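Local coordinates for glutaredoxin-like protein NrdH (PDB 1H75) that probably carries electrons to the NrdEF ribonucleotide reductase system, as a glutaredoxin-family protein with a redox-active disulfide, at residues A[2-8]-A[28-34]; A[20-26]-A[69-74]; A[47-51]-A[60-64]. One frame throughout, in Å; residues are numbered along the deposited sequence.

Interaction 1 (A[2-8]-A[28-34]); sequences RITIYTR and FEMINVD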
# COMPACT_ATOMS: atom_id res chain seq x y z
N ARG A 2 10.43 3.62 -4.65
CA ARG A 2 9.49 4.13 -3.67
C ARG A 2 8.28 3.20 -3.51
O ARG A 2 7.70 2.76 -4.49
CB ARG A 2 9.00 5.51 -4.10
CG ARG A 2 7.99 6.15 -3.17
CD ARG A 2 7.16 7.21 -3.91
NE ARG A 2 7.98 8.27 -4.49
CZ ARG A 2 8.74 9.10 -3.78
NH1 ARG A 2 8.78 9.00 -2.45
NH2 ARG A 2 9.44 10.05 -4.39
N ILE A 3 7.92 2.91 -2.26
CA ILE A 3 6.75 2.08 -1.95
C ILE A 3 5.80 2.99 -1.17
O ILE A 3 6.19 3.56 -0.14
CB ILE A 3 7.11 0.88 -1.03
CG1 ILE A 3 8.14 -0.01 -1.73
CG2 ILE A 3 5.86 0.09 -0.67
CD1 ILE A 3 8.71 -1.09 -0.83
N THR A 4 4.59 3.17 -1.67
CA THR A 4 3.62 4.00 -0.97
C THR A 4 2.43 3.14 -0.59
O THR A 4 1.93 2.38 -1.43
CB THR A 4 3.11 5.15 -1.86
OG1 THR A 4 4.22 5.94 -2.30
CG2 THR A 4 2.12 6.01 -1.10
N ILE A 5 1.99 3.24 0.66
CA ILE A 5 0.83 2.47 1.10
C ILE A 5 -0.27 3.48 1.37
O ILE A 5 -0.10 4.35 2.23
CB ILE A 5 1.08 1.69 2.43
CG1 ILE A 5 2.29 0.75 2.29
CG2 ILE A 5 -0.18 0.92 2.82
CD1 ILE A 5 2.64 -0.04 3.57
N TYR A 6 -1.38 3.39 0.63
CA TYR A 6 -2.53 4.28 0.85
C TYR A 6 -3.35 3.56 1.89
O TYR A 6 -3.80 2.42 1.68
CB TYR A 6 -3.30 4.51 -0.46
CG TYR A 6 -2.46 5.33 -1.43
CD1 TYR A 6 -1.61 4.71 -2.36
CD2 TYR A 6 -2.45 6.73 -1.36
CE1 TYR A 6 -0.78 5.48 -3.20
CE2 TYR A 6 -1.63 7.49 -2.18
CZ TYR A 6 -0.80 6.86 -3.09
OH TYR A 6 0.01 7.64 -3.88
N THR A 7 -3.61 4.25 3.00
CA THR A 7 -4.24 3.59 4.13
C THR A 7 -5.39 4.32 4.83
O THR A 7 -5.74 5.44 4.47
CB THR A 7 -3.11 3.31 5.15
OG1 THR A 7 -3.57 2.44 6.18
CG2 THR A 7 -2.61 4.64 5.76
N ARG A 8 -5.95 3.66 5.83
CA ARG A 8 -7.06 4.18 6.64
C ARG A 8 -6.92 3.62 8.06
O ARG A 8 -6.43 2.50 8.23
CB ARG A 8 -8.40 3.73 6.01
CG ARG A 8 -9.59 3.75 6.93
CD ARG A 8 -10.87 3.55 6.15
NE ARG A 8 -11.13 4.63 5.21
CZ ARG A 8 -11.95 4.52 4.17
NH1 ARG A 8 -12.58 3.38 3.94
NH2 ARG A 8 -12.15 5.55 3.37
N PHE A 28 8.97 2.49 3.34
CA PHE A 28 7.77 2.90 2.63
C PHE A 28 7.19 4.16 3.24
O PHE A 28 7.55 4.54 4.36
CB PHE A 28 6.71 1.80 2.67
CG PHE A 28 6.37 1.34 4.05
CD1 PHE A 28 5.38 1.98 4.79
CD2 PHE A 28 7.08 0.31 4.65
CE1 PHE A 28 5.10 1.59 6.10
CE2 PHE A 28 6.82 -0.08 5.96
CZ PHE A 28 5.83 0.56 6.69
N GLU A 29 6.32 4.82 2.49
CA GLU A 29 5.64 6.01 2.95
C GLU A 29 4.17 5.65 3.05
O GLU A 29 3.69 4.76 2.34
CB GLU A 29 5.84 7.18 1.98
CG GLU A 29 5.44 6.91 0.53
CD GLU A 29 5.56 8.15 -0.35
OE1 GLU A 29 6.23 9.12 0.07
OE2 GLU A 29 5.00 8.15 -1.47
N MET A 30 3.47 6.31 3.96
CA MET A 30 2.06 6.04 4.11
C MET A 30 1.29 7.31 3.85
O MET A 30 1.76 8.40 4.17
CB MET A 30 1.75 5.53 5.51
CG MET A 30 2.43 4.22 5.84
SD MET A 30 1.97 3.69 7.47
CE MET A 30 0.81 2.39 7.09
N ILE A 31 0.12 7.16 3.24
CA ILE A 31 -0.74 8.30 2.96
C ILE A 31 -2.13 7.89 3.37
O ILE A 31 -2.72 6.98 2.78
CB ILE A 31 -0.74 8.66 1.48
CG1 ILE A 31 0.65 9.17 1.10
CG2 ILE A 31 -1.87 9.69 1.20
CD1 ILE A 31 0.79 9.56 -0.34
N ASN A 32 -2.67 8.58 4.37
CA ASN A 32 -4.01 8.31 4.87
C ASN A 32 -5.03 8.92 3.90
O ASN A 32 -5.09 10.14 3.77
CB ASN A 32 -4.18 8.97 6.24
CG ASN A 32 -5.47 8.59 6.91
OD1 ASN A 32 -5.47 8.02 8.00
ND2 ASN A 32 -6.60 8.91 6.27
N VAL A 33 -5.82 8.07 3.23
CA VAL A 33 -6.78 8.53 2.24
C VAL A 33 -7.95 9.35 2.79
O VAL A 33 -8.64 10.05 2.03
CB VAL A 33 -7.34 7.35 1.38
CG1 VAL A 33 -6.18 6.65 0.66
CG2 VAL A 33 -8.09 6.36 2.25
N ASP A 34 -8.18 9.27 4.09
CA ASP A 34 -9.26 10.05 4.70
C ASP A 34 -8.76 11.48 4.96
O ASP A 34 -9.54 12.44 4.86
CB ASP A 34 -9.73 9.36 5.99
CG ASP A 34 -10.50 8.08 5.71
OD1 ASP A 34 -10.42 7.15 6.53
OD2 ASP A 34 -11.17 7.99 4.67
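I5 lays its CD1 over one face of the F28 ring, 4.0 Å from the ring centroid, a CH-pi contact; I3 CB meets F28 CB at 3.8 Å beside it. Beneath these side chains two parallel strands, 3-7 and 29-32, run side by side, their axes 4.6 Å apart at closest approach and 24° from parallel. The backbone ladder zigzags as parallel pairing demands: E29 N gives to I3 O (2.9 Å), I5 N to E29 O (2.8 Å), I31 N to I5 O (3.0 Å), T7 N to I31 O (2.9 Å), and V33 N to T7 O (2.9 Å) carries it one residue past the strand end. On the sheet face of T4 and Y6, the T4 hydroxyl OG1 donates a very short bond to E29 OE2 (2.5 Å), while I31 CD1 packs against Y6 CE2 at 3.7 Å. Charged pairs close both ends: R2 NH1 lies 3.6 Å from E29 OE1, and R8 grips D34 in a two-pronged salt bridge, NE to OD1 and NH2 to OD2, each 2.9 Å. This is the beta-alpha-beta unit that opens the thioredoxin fold. Its connecting helix 12-23 covers the face of I5 and M30, touching T7 through C14 of the redox disulfide; helix 37-45 covers Y6 and I31, and strand 53-56 pairs with the other edge of strand 3-7.

Interaction 2 (A[20-26]-A[69-74]); sequences AMENRGF and INRLHP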
# COMPACT_ATOMS: atom_id res chain seq x y z
N ALA A 20 3.85 -6.39 7.60
CA ALA A 20 4.53 -7.31 6.69
C ALA A 20 5.74 -6.63 6.06
O ALA A 20 6.81 -7.24 5.90
CB ALA A 20 3.57 -7.78 5.60
N MET A 21 5.57 -5.36 5.68
CA MET A 21 6.69 -4.64 5.08
C MET A 21 7.80 -4.41 6.11
O MET A 21 8.99 -4.53 5.80
CB MET A 21 6.20 -3.33 4.49
CG MET A 21 5.26 -3.58 3.33
SD MET A 21 5.26 -2.21 2.18
CE MET A 21 3.95 -2.71 1.02
N GLU A 22 7.41 -4.07 7.34
CA GLU A 22 8.39 -3.84 8.38
C GLU A 22 9.13 -5.14 8.71
O GLU A 22 10.34 -5.12 8.99
CB GLU A 22 7.70 -3.29 9.64
CG GLU A 22 7.10 -1.89 9.39
CD GLU A 22 6.22 -1.38 10.52
OE1 GLU A 22 6.01 -0.15 10.57
OE2 GLU A 22 5.72 -2.18 11.34
N ASN A 23 8.42 -6.26 8.65
CA ASN A 23 9.02 -7.55 8.94
C ASN A 23 10.10 -7.90 7.92
O ASN A 23 11.01 -8.67 8.22
CB ASN A 23 7.97 -8.66 8.96
CG ASN A 23 7.12 -8.65 10.21
OD1 ASN A 23 7.42 -7.95 11.17
ND2 ASN A 23 6.05 -9.46 10.21
N ARG A 24 10.02 -7.30 6.73
CA ARG A 24 10.98 -7.56 5.65
C ARG A 24 12.01 -6.46 5.46
O ARG A 24 12.78 -6.47 4.49
CB ARG A 24 10.23 -7.79 4.35
CG ARG A 24 9.31 -9.01 4.38
CD ARG A 24 8.31 -8.93 3.24
NE ARG A 24 7.55 -10.17 3.06
CZ ARG A 24 6.62 -10.62 3.89
NH1 ARG A 24 6.32 -9.93 4.99
NH2 ARG A 24 6.00 -11.76 3.62
N GLY A 25 12.00 -5.50 6.37
CA GLY A 25 12.95 -4.39 6.30
C GLY A 25 12.76 -3.45 5.12
O GLY A 25 13.73 -2.87 4.63
N PHE A 26 11.52 -3.29 4.66
CA PHE A 26 11.24 -2.38 3.54
C PHE A 26 11.00 -0.94 4.01
O PHE A 26 10.46 -0.70 5.08
CB PHE A 26 9.98 -2.80 2.76
CG PHE A 26 10.05 -4.17 2.13
CD1 PHE A 26 8.89 -4.77 1.66
CD2 PHE A 26 11.26 -4.84 1.99
CE1 PHE A 26 8.93 -6.02 1.05
CE2 PHE A 26 11.30 -6.10 1.38
CZ PHE A 26 10.14 -6.69 0.92
N ILE A 69 3.58 -8.39 -1.78
CA ILE A 69 4.56 -7.73 -0.93
C ILE A 69 5.90 -8.40 -1.15
O ILE A 69 6.93 -7.73 -1.16
CB ILE A 69 4.15 -7.81 0.56
CG1 ILE A 69 2.91 -6.94 0.78
CG2 ILE A 69 5.29 -7.32 1.45
CD1 ILE A 69 2.22 -7.12 2.13
N ASN A 70 5.88 -9.71 -1.34
CA ASN A 70 7.10 -10.45 -1.57
C ASN A 70 7.76 -10.07 -2.88
O ASN A 70 8.95 -10.35 -3.07
CB ASN A 70 6.84 -11.96 -1.51
CG ASN A 70 6.78 -12.46 -0.09
OD1 ASN A 70 7.25 -11.78 0.84
ND2 ASN A 70 6.22 -13.64 0.10
N ARG A 71 7.02 -9.43 -3.78
CA ARG A 71 7.63 -9.00 -5.04
C ARG A 71 8.44 -7.72 -4.88
O ARG A 71 9.07 -7.25 -5.83
CB ARG A 71 6.56 -8.82 -6.12
CG ARG A 71 5.90 -10.14 -6.49
CD ARG A 71 4.99 -10.00 -7.71
NE ARG A 71 5.74 -9.45 -8.84
CZ ARG A 71 5.19 -9.01 -9.96
NH1 ARG A 71 3.87 -9.06 -10.13
NH2 ARG A 71 5.96 -8.51 -10.92
N LEU A 72 8.44 -7.16 -3.67
CA LEU A 72 9.18 -5.93 -3.37
C LEU A 72 10.60 -6.16 -2.83
O LEU A 72 11.29 -5.20 -2.51
CB LEU A 72 8.40 -5.08 -2.36
CG LEU A 72 6.97 -4.72 -2.81
CD1 LEU A 72 6.32 -3.85 -1.74
CD2 LEU A 72 7.01 -4.01 -4.16
N HIS A 73 11.02 -7.42 -2.70
CA HIS A 73 12.36 -7.69 -2.18
C HIS A 73 13.38 -7.05 -3.10
O HIS A 73 13.24 -7.08 -4.32
CB HIS A 73 12.62 -9.19 -2.00
CG HIS A 73 12.01 -9.75 -0.75
ND1 HIS A 73 12.39 -9.32 0.51
CD2 HIS A 73 11.03 -10.67 -0.55
CE1 HIS A 73 11.66 -9.95 1.42
NE2 HIS A 73 10.83 -10.77 0.80
N PRO A 74 14.42 -6.45 -2.53
CA PRO A 74 15.42 -5.80 -3.37
C PRO A 74 16.27 -6.67 -4.28
O PRO A 74 16.64 -7.79 -3.95
CB PRO A 74 16.25 -5.00 -2.36
CG PRO A 74 16.21 -5.86 -1.13
CD PRO A 74 14.75 -6.35 -1.10
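This is a mostly apolar contact between the C-terminal end of helix 12-23 and the 3-10 turn that follows helix 66-69, with a polar clasp at its rim. The CA-to-CB bond of I69 is directed toward helix 12-23: its CD1 lies 3.8 Å from A20 CB, and its CG2 4.2 Å from M21 CG. M21 reaches further along the turn, its CE 3.8 Å from L72 CD1. The F26 ring packs on the turn, its CE1 3.6 Å from L72 CB and 3.9 Å from I69 CG2. It turns an edge to the face of the H73 imidazole, an offset edge-to-face pair with centroids 5.0 Å apart and planes at 75°.

What brings F26 back to this position is a Schellman motif. G25, the C-prime residue with phi 67°, ends the helix, and the backbone folds back through F26 N to M21 O (3.0 Å) and G25 N to E22 O (3.1 Å). Helices 12-23 and 66-69 lie on the same side of the thioredoxin-fold sheet, and M21 and L72 both pack onto I3 of the inner strand 3-7, while I69 and L72 also touch W61.

R24 supplies the clasp. Its NE donates to N70 OD1 at 2.8 Å, with a weak second bond from NH2 to the same oxygen at 3.0 Å, and NH1 reaches back to its own helix, to A20 O at 2.9 Å. One face of the guanidinium is covered by I69 CG2.

Interaction 3 (A[47-51]-A[60-64]); sequences GFRQL and SWSGF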
# COMPACT_ATOMS: atom_id res chain seq x y z
N GLY A 47 -9.73 2.73 -10.32
CA GLY A 47 -10.55 1.55 -10.10
C GLY A 47 -10.45 0.77 -8.80
O GLY A 47 -11.12 -0.24 -8.64
N PHE A 48 -9.64 1.25 -7.86
CA PHE A 48 -9.51 0.53 -6.61
C PHE A 48 -10.79 0.63 -5.81
O PHE A 48 -11.47 1.68 -5.81
CB PHE A 48 -8.34 1.11 -5.82
CG PHE A 48 -7.03 0.85 -6.47
CD1 PHE A 48 -6.33 1.87 -7.11
CD2 PHE A 48 -6.50 -0.44 -6.45
CE1 PHE A 48 -5.12 1.61 -7.72
CE2 PHE A 48 -5.29 -0.70 -7.06
CZ PHE A 48 -4.60 0.32 -7.69
N ARG A 49 -11.13 -0.46 -5.12
CA ARG A 49 -12.37 -0.51 -4.34
C ARG A 49 -12.17 -0.95 -2.89
O ARG A 49 -13.13 -1.10 -2.13
CB ARG A 49 -13.38 -1.44 -5.03
CG ARG A 49 -13.58 -1.14 -6.50
CD ARG A 49 -15.01 -1.39 -7.02
NE ARG A 49 -15.62 -2.65 -6.57
CZ ARG A 49 -16.84 -3.03 -6.93
NH1 ARG A 49 -17.57 -2.26 -7.73
NH2 ARG A 49 -17.34 -4.18 -6.49
N GLN A 50 -10.92 -1.18 -2.50
CA GLN A 50 -10.64 -1.60 -1.13
C GLN A 50 -9.29 -1.08 -0.71
O GLN A 50 -8.46 -0.71 -1.55
CB GLN A 50 -10.66 -3.12 -1.02
CG GLN A 50 -9.56 -3.79 -1.81
CD GLN A 50 -9.45 -5.29 -1.54
OE1 GLN A 50 -8.65 -5.98 -2.17
NE2 GLN A 50 -10.24 -5.80 -0.60
N LEU A 51 -9.06 -1.04 0.60
CA LEU A 51 -7.78 -0.59 1.13
C LEU A 51 -7.07 -1.74 1.81
O LEU A 51 -7.68 -2.75 2.19
CB LEU A 51 -7.97 0.53 2.13
CG LEU A 51 -8.55 1.83 1.56
CD1 LEU A 51 -9.00 2.74 2.69
CD2 LEU A 51 -7.50 2.50 0.72
N SER A 60 0.84 -2.33 -8.53
CA SER A 60 -0.22 -1.60 -7.84
C SER A 60 -1.32 -2.59 -7.51
O SER A 60 -1.89 -3.21 -8.40
CB SER A 60 -0.77 -0.49 -8.74
OG SER A 60 -1.47 -1.01 -9.86
N TRP A 61 -1.61 -2.73 -6.22
CA TRP A 61 -2.62 -3.68 -5.82
C TRP A 61 -3.36 -3.19 -4.60
O TRP A 61 -2.93 -2.24 -3.93
CB TRP A 61 -1.98 -5.04 -5.50
CG TRP A 61 -1.12 -5.08 -4.27
CD1 TRP A 61 -1.51 -5.29 -2.99
CD2 TRP A 61 0.30 -4.92 -4.24
NE1 TRP A 61 -0.43 -5.27 -2.14
CE2 TRP A 61 0.70 -5.05 -2.89
CE3 TRP A 61 1.28 -4.69 -5.22
CZ2 TRP A 61 2.04 -4.96 -2.49
CZ3 TRP A 61 2.62 -4.61 -4.82
CH2 TRP A 61 2.99 -4.74 -3.47
N SER A 62 -4.46 -3.86 -4.30
CA SER A 62 -5.27 -3.49 -3.13
C SER A 62 -5.49 -4.69 -2.21
O SER A 62 -5.35 -5.83 -2.64
CB SER A 62 -6.63 -2.95 -3.58
OG SER A 62 -7.38 -3.89 -4.35
N GLY A 63 -5.84 -4.41 -0.96
CA GLY A 63 -6.06 -5.46 0.03
C GLY A 63 -4.74 -5.97 0.56
O GLY A 63 -3.69 -5.50 0.13
N PHE A 64 -4.79 -6.89 1.53
CA PHE A 64 -3.58 -7.48 2.10
C PHE A 64 -3.15 -8.61 1.16
O PHE A 64 -3.84 -9.62 1.01
CB PHE A 64 -3.85 -8.03 3.50
CG PHE A 64 -2.67 -8.75 4.10
CD1 PHE A 64 -1.45 -8.11 4.25
CD2 PHE A 64 -2.80 -10.07 4.55
CE1 PHE A 64 -0.36 -8.76 4.84
CE2 PHE A 64 -1.73 -10.73 5.14
CZ PHE A 64 -0.50 -10.07 5.28
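Van der Waals packing carries most of this contact, which buries 280 Å² between the loop 47-51 and the end of strand 59-62. F48 points toward the strand and spreads its ring along three residues: CD2 is 3.8 Å from S62 CB, CE2 4.0 Å from the carbonyl carbon of W61, and CZ 4.0 Å from S60 OG, which sits near the ring plane at its edge. S60 and S62 both direct their CB toward the loop, whereas W61 between them turns the other way.

Close approaches by the end of Q50 form the second group. The end of its side chain lies over S62 and G63. A CB on G63 would run into the Q50 amide, and phi is 79° here, so the absence of a side chain suits this spot twice over.

Backbone proximity comes last. The two backbones come nearest at L51 and G63, whose CA atoms are 5.3 Å apart, with L51 O 3.8 Å from G63 CA.

The loop leaves helix 37-45 through a Schellman motif at G47 and leads into strand 53-56, which pairs with strand 59-62 in the beta hairpin of the thioredoxin fold; G63 keeps a backbone bond to P52. W61, turned away from the loop, packs on helix 66-69; F64 lies on helices 12-23 and 66-69, and L51 touches C14 of the redox disulfide.

Overall arrangement
Helix 12-23 ties the three contacts together. Interactions 1 and 2, centres about 15 Å apart, meet at M21, whose SD lies 3.7 Å from both I5 CD1 and I3 CG2, and where I3 CD1 packs on L72 CD1 at 3.8 Å. Interactions 1 and 3 (centres about 12 Å apart) join through L51, with its CD1 3.5 Å from R8 CB and 3.8 Å from V33 CG2. Interactions 2 and 3, about 18 Å between centres, touch through W61 CZ2 and I69 N (3.8 Å). Interactions 1 and 3 both reach the end of helix 12-23 that carries the redox-active disulfide C11-C14, whereas interaction 2 closes the other end of that helix.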